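Local coordinates for integral membrane indolylacetylinositol arabinosyltransferase EmbB (Mycolicibacterium smegmatis MC2 155, PDB 7BVC), which is an integral membrane enzyme that probably transfers arabinose to build the arabinan of the mycobacterial cell-wall arabinogalactan, at residues T532-L544 against G555-T567. Residues are numbered along the deposited sequence; the frame is centred on the assembly and turned at random.
Sequences TAMCLFPSLFMML and GPAWRLMGIIFAT
Leu-536 meets Phe-565 and Ile-564 with its two methyl branches. Its CG stands anti to the backbone N (chi1 167°), which directs the branches at the other helix. Leu-536 CD2 lies over one face of the Phe-565 ring in a CH-pi contact, 4.0 Å from the centroid. Leu-536 CD2 is also 3.7 Å from Ile-564 CG2, while Leu-536 CD1 reaches Phe-565 CE2. Phe-537 leaves its helix on the far side, but its ring swings back: Phe-537 CE1 comes within 3.8 Å of Phe-565 CZ. The two rings form an oblique pair, with planes at 76°. Leu-540 splits its methyls between two rings. Leu-540 CD1 packs 3.6 Å from Trp-558 CZ3, and Leu-540 CD2 is 4.0 Å from Phe-565 CZ. Met-561 enters as a knob among Leu-536, Ser-539, Leu-540 and Met-543. Met-561 SD lies 3.9 Å from Leu-540 CA, and Met-561 CE abuts Met-543 CG at 3.6 Å. Met-543 bends at chi2 and chi3, which carries its CE over one face of the Trp-558 indole. That methyl also touches Ala-557 CB.

No hydrogen bond links the segments; apolar packing joins these predicted transmembrane helices of the GT-C-clan region. Their N-to-C directions differ by 130°, roughly antiparallel. Phe-537, Leu-540, Trp-558 and Gly-562 form part of a cardiolipin pocket. Helix 586-599 packs against Ser-539 and Ile-564, and helix 608-625 against Met-534 and Pro-538.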
ATOM      1  N   THR B 532       3.855 -17.288 -16.616  1.00 59.11           N
ATOM      2  CA  THR B 532       3.110 -16.872 -17.794  1.00 59.11           C
ATOM      3  C   THR B 532       3.802 -15.729 -18.523  1.00 59.11           C
ATOM      4  O   THR B 532       3.984 -15.791 -19.741  1.00 59.11           O
ATOM      5  CB  THR B 532       1.686 -16.455 -17.407  1.00 59.11           C
ATOM      6  OG1 THR B 532       1.082 -17.487 -16.620  1.00 59.11           O
ATOM      7  CG2 THR B 532       0.848 -16.216 -18.650  1.00 59.11           C
ATOM      8  N   ALA B 533       4.222 -14.694 -17.791  1.00 57.87           N
ATOM      9  CA  ALA B 533       4.891 -13.566 -18.435  1.00 57.87           C
ATOM     10  C   ALA B 533       6.256 -13.968 -18.993  1.00 57.87           C
ATOM     11  O   ALA B 533       6.622 -13.567 -20.110  1.00 57.87           O
ATOM     12  CB  ALA B 533       5.036 -12.411 -17.448  1.00 57.87           C
ATOM     13  N   MET B 534       7.020 -14.759 -18.229  1.00 57.95           N
ATOM     14  CA  MET B 534       8.353 -15.166 -18.653  1.00 57.95           C
ATOM     15  C   MET B 534       8.309 -16.035 -19.900  1.00 57.95           C
ATOM     16  O   MET B 534       9.268 -16.049 -20.677  1.00 57.95           O
ATOM     17  CB  MET B 534       9.049 -15.905 -17.508  1.00 57.95           C
ATOM     18  CG  MET B 534      10.441 -16.420 -17.825  1.00 57.95           C
ATOM     19  SD  MET B 534      10.472 -18.209 -18.041  1.00 57.95           S
ATOM     20  CE  MET B 534       9.891 -18.756 -16.441  1.00 57.95           C
ATOM     21  N   CYS B 535       7.222 -16.773 -20.107  1.00 57.88           N
ATOM     22  CA  CYS B 535       7.074 -17.567 -21.316  1.00 57.88           C
ATOM     23  C   CYS B 535       6.356 -16.822 -22.430  1.00 57.88           C
ATOM     24  O   CYS B 535       6.449 -17.232 -23.592  1.00 57.88           O
ATOM     25  CB  CYS B 535       6.327 -18.867 -21.005  1.00 57.88           C
ATOM     26  SG  CYS B 535       7.052 -19.832 -19.663  1.00 57.88           S
ATOM     27  N   LEU B 536       5.646 -15.741 -22.106  1.00 56.84           N
ATOM     28  CA  LEU B 536       4.908 -14.990 -23.110  1.00 56.84           C
ATOM     29  C   LEU B 536       5.760 -13.952 -23.827  1.00 56.84           C
ATOM     30  O   LEU B 536       5.638 -13.795 -25.046  1.00 56.84           O
ATOM     31  CB  LEU B 536       3.702 -14.305 -22.461  1.00 56.84           C
ATOM     32  CG  LEU B 536       2.988 -13.233 -23.285  1.00 56.84           C
ATOM     33  CD1 LEU B 536       2.277 -13.853 -24.473  1.00 56.84           C
ATOM     34  CD2 LEU B 536       2.017 -12.452 -22.419  1.00 56.84           C
ATOM     35  N   PHE B 537       6.624 -13.234 -23.109  1.00 57.52           N
ATOM     36  CA  PHE B 537       7.267 -12.097 -23.770  1.00 57.52           C
ATOM     37  C   PHE B 537       8.405 -12.498 -24.713  1.00 57.52           C
ATOM     38  O   PHE B 537       8.431 -12.033 -25.865  1.00 57.52           O
ATOM     39  CB  PHE B 537       7.751 -11.080 -22.732  1.00 57.52           C
ATOM     40  CG  PHE B 537       6.642 -10.291 -22.100  1.00 57.52           C
ATOM     41  CD1 PHE B 537       5.953  -9.337 -22.829  1.00 57.52           C
ATOM     42  CD2 PHE B 537       6.285 -10.504 -20.782  1.00 57.52           C
ATOM     43  CE1 PHE B 537       4.930  -8.613 -22.252  1.00 57.52           C
ATOM     44  CE2 PHE B 537       5.264  -9.781 -20.201  1.00 57.52           C
ATOM     45  CZ  PHE B 537       4.586  -8.835 -20.936  1.00 57.52           C
ATOM     46  N   PRO B 538       9.366 -13.336 -24.293  1.00 55.14           N
ATOM     47  CA  PRO B 538      10.402 -13.757 -25.253  1.00 55.14           C
ATOM     48  C   PRO B 538       9.842 -14.510 -26.445  1.00 55.14           C
ATOM     49  O   PRO B 538      10.377 -14.391 -27.553  1.00 55.14           O
ATOM     50  CB  PRO B 538      11.336 -14.639 -24.414  1.00 55.14           C
ATOM     51  CG  PRO B 538      10.609 -14.935 -23.178  1.00 55.14           C
ATOM     52  CD  PRO B 538       9.691 -13.794 -22.932  1.00 55.14           C
ATOM     53  N   SER B 539       8.773 -15.285 -26.255  1.00 54.73           N
ATOM     54  CA  SER B 539       8.151 -15.957 -27.390  1.00 54.73           C
ATOM     55  C   SER B 539       7.559 -14.955 -28.371  1.00 54.73           C
ATOM     56  O   SER B 539       7.625 -15.168 -29.585  1.00 54.73           O
ATOM     57  CB  SER B 539       7.081 -16.930 -26.903  1.00 54.73           C
ATOM     58  OG  SER B 539       6.017 -16.234 -26.278  1.00 54.73           O
ATOM     59  N   LEU B 540       6.997 -13.854 -27.869  1.00 55.29           N
ATOM     60  CA  LEU B 540       6.518 -12.795 -28.751  1.00 55.29           C
ATOM     61  C   LEU B 540       7.666 -12.170 -29.531  1.00 55.29           C
ATOM     62  O   LEU B 540       7.583 -11.995 -30.755  1.00 55.29           O
ATOM     63  CB  LEU B 540       5.788 -11.727 -27.939  1.00 55.29           C
ATOM     64  CG  LEU B 540       5.272 -10.530 -28.737  1.00 55.29           C
ATOM     65  CD1 LEU B 540       4.218 -10.964 -29.741  1.00 55.29           C
ATOM     66  CD2 LEU B 540       4.728  -9.463 -27.806  1.00 55.29           C
ATOM     67  N   PHE B 541       8.747 -11.814 -28.833  1.00 54.14           N
ATOM     68  CA  PHE B 541       9.882 -11.205 -29.517  1.00 54.14           C
ATOM     69  C   PHE B 541      10.551 -12.159 -30.498  1.00 54.14           C
ATOM     70  O   PHE B 541      11.186 -11.701 -31.451  1.00 54.14           O
ATOM     71  CB  PHE B 541      10.901 -10.697 -28.499  1.00 54.14           C
ATOM     72  CG  PHE B 541      10.502  -9.412 -27.841  1.00 54.14           C
ATOM     73  CD1 PHE B 541       9.968  -8.375 -28.587  1.00 54.14           C
ATOM     74  CD2 PHE B 541      10.655  -9.237 -26.477  1.00 54.14           C
ATOM     75  CE1 PHE B 541       9.596  -7.191 -27.988  1.00 54.14           C
ATOM     76  CE2 PHE B 541      10.285  -8.055 -25.872  1.00 54.14           C
ATOM     77  CZ  PHE B 541       9.757  -7.030 -26.629  1.00 54.14           C
ATOM     78  N   MET B 542      10.420 -13.469 -30.289  1.00 51.25           N
ATOM     79  CA  MET B 542      10.987 -14.427 -31.230  1.00 51.25           C
ATOM     80  C   MET B 542      10.067 -14.672 -32.418  1.00 51.25           C
ATOM     81  O   MET B 542      10.549 -14.870 -33.538  1.00 51.25           O
ATOM     82  CB  MET B 542      11.292 -15.744 -30.517  1.00 51.25           C
ATOM     83  CG  MET B 542      11.996 -16.760 -31.388  1.00 51.25           C
ATOM     84  SD  MET B 542      12.988 -17.918 -30.438  1.00 51.25           S
ATOM     85  CE  MET B 542      14.036 -18.572 -31.731  1.00 51.25           C
ATOM     86  N   MET B 543       8.750 -14.662 -32.200  1.00 54.09           N
ATOM     87  CA  MET B 543       7.810 -14.773 -33.307  1.00 54.09           C
ATOM     88  C   MET B 543       7.792 -13.521 -34.169  1.00 54.09           C
ATOM     89  O   MET B 543       7.386 -13.592 -35.332  1.00 54.09           O
ATOM     90  CB  MET B 543       6.403 -15.056 -32.780  1.00 54.09           C
ATOM     91  CG  MET B 543       6.199 -16.469 -32.269  1.00 54.09           C
ATOM     92  SD  MET B 543       6.092 -17.677 -33.598  1.00 54.09           S
ATOM     93  CE  MET B 543       4.342 -17.627 -33.960  1.00 54.09           C
ATOM     94  N   LEU B 544       8.204 -12.376 -33.619  1.00 50.90           N
ATOM     95  CA  LEU B 544       8.276 -11.162 -34.427  1.00 50.90           C
ATOM     96  C   LEU B 544       9.361 -11.268 -35.492  1.00 50.90           C
ATOM     97  O   LEU B 544       9.116 -10.991 -36.671  1.00 50.90           O
ATOM     98  CB  LEU B 544       8.520  -9.948 -33.533  1.00 50.90           C
ATOM     99  CG  LEU B 544       7.275  -9.197 -33.064  1.00 50.90           C
ATOM    100  CD1 LEU B 544       7.667  -7.937 -32.317  1.00 50.90           C
ATOM    101  CD2 LEU B 544       6.377  -8.866 -34.240  1.00 50.90           C
ATOM    102  N   GLY B 555      -1.182 -19.125 -37.242  1.00 54.31           N
ATOM    103  CA  GLY B 555      -2.469 -18.654 -36.786  1.00 54.31           C
ATOM    104  C   GLY B 555      -2.809 -19.046 -35.361  1.00 54.31           C
ATOM    105  O   GLY B 555      -3.095 -18.191 -34.512  1.00 54.31           O
ATOM    106  N   PRO B 556      -2.833 -20.352 -35.082  1.00 50.64           N
ATOM    107  CA  PRO B 556      -3.107 -20.801 -33.708  1.00 50.64           C
ATOM    108  C   PRO B 556      -2.073 -20.344 -32.697  1.00 50.64           C
ATOM    109  O   PRO B 556      -2.393 -20.268 -31.505  1.00 50.64           O
ATOM    110  CB  PRO B 556      -3.124 -22.329 -33.835  1.00 50.64           C
ATOM    111  CG  PRO B 556      -3.459 -22.586 -35.254  1.00 50.64           C
ATOM    112  CD  PRO B 556      -2.845 -21.472 -36.038  1.00 50.64           C
ATOM    113  N   ALA B 557      -0.848 -20.042 -33.124  1.00 52.43           N
ATOM    114  CA  ALA B 557       0.163 -19.566 -32.190  1.00 52.43           C
ATOM    115  C   ALA B 557       0.016 -18.080 -31.902  1.00 52.43           C
ATOM    116  O   ALA B 557       0.337 -17.634 -30.796  1.00 52.43           O
ATOM    117  CB  ALA B 557       1.563 -19.858 -32.726  1.00 52.43           C
ATOM    118  N   TRP B 558      -0.461 -17.303 -32.874  1.00 57.68           N
ATOM    119  CA  TRP B 558      -0.692 -15.883 -32.637  1.00 57.68           C
ATOM    120  C   TRP B 558      -1.993 -15.640 -31.886  1.00 57.68           C
ATOM    121  O   TRP B 558      -2.072 -14.699 -31.088  1.00 57.68           O
ATOM    122  CB  TRP B 558      -0.705 -15.120 -33.963  1.00 57.68           C
ATOM    123  CG  TRP B 558       0.657 -14.786 -34.491  1.00 57.68           C
ATOM    124  CD1 TRP B 558       1.303 -15.388 -35.528  1.00 57.68           C
ATOM    125  CD2 TRP B 558       1.539 -13.764 -34.010  1.00 57.68           C
ATOM    126  NE1 TRP B 558       2.530 -14.810 -35.722  1.00 57.68           N
ATOM    127  CE2 TRP B 558       2.700 -13.809 -34.803  1.00 57.68           C
ATOM    128  CE3 TRP B 558       1.460 -12.819 -32.986  1.00 57.68           C
ATOM    129  CZ2 TRP B 558       3.772 -12.946 -34.605  1.00 57.68           C
ATOM    130  CZ3 TRP B 558       2.524 -11.963 -32.790  1.00 57.68           C
ATOM    131  CH2 TRP B 558       3.665 -12.031 -33.594  1.00 57.68           C
ATOM    132  N   ARG B 559      -3.012 -16.472 -32.121  1.00 54.12           N
ATOM    133  CA  ARG B 559      -4.278 -16.295 -31.418  1.00 54.12           C
ATOM    134  C   ARG B 559      -4.127 -16.509 -29.919  1.00 54.12           C
ATOM    135  O   ARG B 559      -4.806 -15.849 -29.128  1.00 54.12           O
ATOM    136  CB  ARG B 559      -5.334 -17.241 -31.986  1.00 54.12           C
ATOM    137  CG  ARG B 559      -5.881 -16.815 -33.334  1.00 54.12           C
ATOM    138  CD  ARG B 559      -6.798 -17.872 -33.918  1.00 54.12           C
ATOM    139  NE  ARG B 559      -6.593 -18.034 -35.353  1.00 54.12           N
ATOM    140  CZ  ARG B 559      -6.730 -19.184 -36.000  1.00 54.12           C
ATOM    141  NH1 ARG B 559      -7.075 -20.282 -35.340  1.00 54.12           N
ATOM    142  NH2 ARG B 559      -6.522 -19.241 -37.308  1.00 54.12           N
ATOM    143  N   LEU B 560      -3.231 -17.406 -29.506  1.00 54.65           N
ATOM    144  CA  LEU B 560      -3.033 -17.655 -28.080  1.00 54.65           C
ATOM    145  C   LEU B 560      -2.415 -16.444 -27.391  1.00 54.65           C
ATOM    146  O   LEU B 560      -2.863 -16.029 -26.312  1.00 54.65           O
ATOM    147  CB  LEU B 560      -2.161 -18.894 -27.892  1.00 54.65           C
ATOM    148  CG  LEU B 560      -1.962 -19.391 -26.462  1.00 54.65           C
ATOM    149  CD1 LEU B 560      -3.252 -19.985 -25.926  1.00 54.65           C
ATOM    150  CD2 LEU B 560      -0.838 -20.409 -26.417  1.00 54.65           C
ATOM    151  N   MET B 561      -1.380 -15.861 -27.999  1.00 56.98           N
ATOM    152  CA  MET B 561      -0.789 -14.646 -27.447  1.00 56.98           C
ATOM    153  C   MET B 561      -1.792 -13.501 -27.454  1.00 56.98           C
ATOM    154  O   MET B 561      -1.837 -12.698 -26.512  1.00 56.98           O
ATOM    155  CB  MET B 561       0.466 -14.271 -28.232  1.00 56.98           C
ATOM    156  CG  MET B 561       1.559 -15.323 -28.181  1.00 56.98           C
ATOM    157  SD  MET B 561       3.114 -14.751 -28.883  1.00 56.98           S
ATOM    158  CE  MET B 561       3.172 -15.707 -30.392  1.00 56.98           C
ATOM    159  N   GLY B 562      -2.605 -13.409 -28.508  1.00 58.77           N
ATOM    160  CA  GLY B 562      -3.649 -12.401 -28.533  1.00 58.77           C
ATOM    161  C   GLY B 562      -4.634 -12.558 -27.391  1.00 58.77           C
ATOM    162  O   GLY B 562      -5.027 -11.575 -26.761  1.00 58.77           O
ATOM    163  N   ILE B 563      -5.036 -13.798 -27.103  1.00 56.29           N
ATOM    164  CA  ILE B 563      -5.953 -14.048 -25.994  1.00 56.29           C
ATOM    165  C   ILE B 563      -5.312 -13.673 -24.667  1.00 56.29           C
ATOM    166  O   ILE B 563      -5.954 -13.068 -23.802  1.00 56.29           O
ATOM    167  CB  ILE B 563      -6.422 -15.514 -26.001  1.00 56.29           C
ATOM    168  CG1 ILE B 563      -7.330 -15.773 -27.199  1.00 56.29           C
ATOM    169  CG2 ILE B 563      -7.132 -15.860 -24.703  1.00 56.29           C
ATOM    170  CD1 ILE B 563      -7.653 -17.218 -27.404  1.00 56.29           C
ATOM    171  N   ILE B 564      -4.039 -14.026 -24.475  1.00 57.41           N
ATOM    172  CA  ILE B 564      -3.384 -13.714 -23.207  1.00 57.41           C
ATOM    173  C   ILE B 564      -3.275 -12.206 -23.008  1.00 57.41           C
ATOM    174  O   ILE B 564      -3.542 -11.685 -21.914  1.00 57.41           O
ATOM    175  CB  ILE B 564      -2.008 -14.396 -23.128  1.00 57.41           C
ATOM    176  CG1 ILE B 564      -2.166 -15.916 -23.147  1.00 57.41           C
ATOM    177  CG2 ILE B 564      -1.275 -13.964 -21.873  1.00 57.41           C
ATOM    178  CD1 ILE B 564      -0.867 -16.662 -22.970  1.00 57.41           C
ATOM    179  N   PHE B 565      -2.905 -11.474 -24.062  1.00 62.45           N
ATOM    180  CA  PHE B 565      -2.779 -10.026 -23.933  1.00 62.45           C
ATOM    181  C   PHE B 565      -4.138  -9.363 -23.752  1.00 62.45           C
ATOM    182  O   PHE B 565      -4.275  -8.418 -22.963  1.00 62.45           O
ATOM    183  CB  PHE B 565      -2.050  -9.455 -25.148  1.00 62.45           C
ATOM    184  CG  PHE B 565      -0.557  -9.458 -25.008  1.00 62.45           C
ATOM    185  CD1 PHE B 565       0.077  -8.523 -24.211  1.00 62.45           C
ATOM    186  CD2 PHE B 565       0.210 -10.405 -25.662  1.00 62.45           C
ATOM    187  CE1 PHE B 565       1.450  -8.526 -24.077  1.00 62.45           C
ATOM    188  CE2 PHE B 565       1.584 -10.413 -25.532  1.00 62.45           C
ATOM    189  CZ  PHE B 565       2.204  -9.472 -24.739  1.00 62.45           C
ATOM    190  N   ALA B 566      -5.163  -9.847 -24.455  1.00 61.11           N
ATOM    191  CA  ALA B 566      -6.502  -9.308 -24.264  1.00 61.11           C
ATOM    192  C   ALA B 566      -7.028  -9.606 -22.869  1.00 61.11           C
ATOM    193  O   ALA B 566      -7.790  -8.811 -22.315  1.00 61.11           O
ATOM    194  CB  ALA B 566      -7.448  -9.863 -25.325  1.00 61.11           C
ATOM    195  N   THR B 567      -6.627 -10.732 -22.280  1.00 61.46           N
ATOM    196  CA  THR B 567      -7.005 -11.025 -20.902  1.00 61.46           C
ATOM    197  C   THR B 567      -6.327 -10.063 -19.936  1.00 61.46           C
ATOM    198  O   THR B 567      -6.963  -9.536 -19.014  1.00 61.46           O
ATOM    199  CB  THR B 567      -6.649 -12.471 -20.555  1.00 61.46           C
ATOM    200  OG1 THR B 567      -7.328 -13.359 -21.451  1.00 61.46           O
ATOM    201  CG2 THR B 567      -7.051 -12.791 -19.126  1.00 61.46           C
TER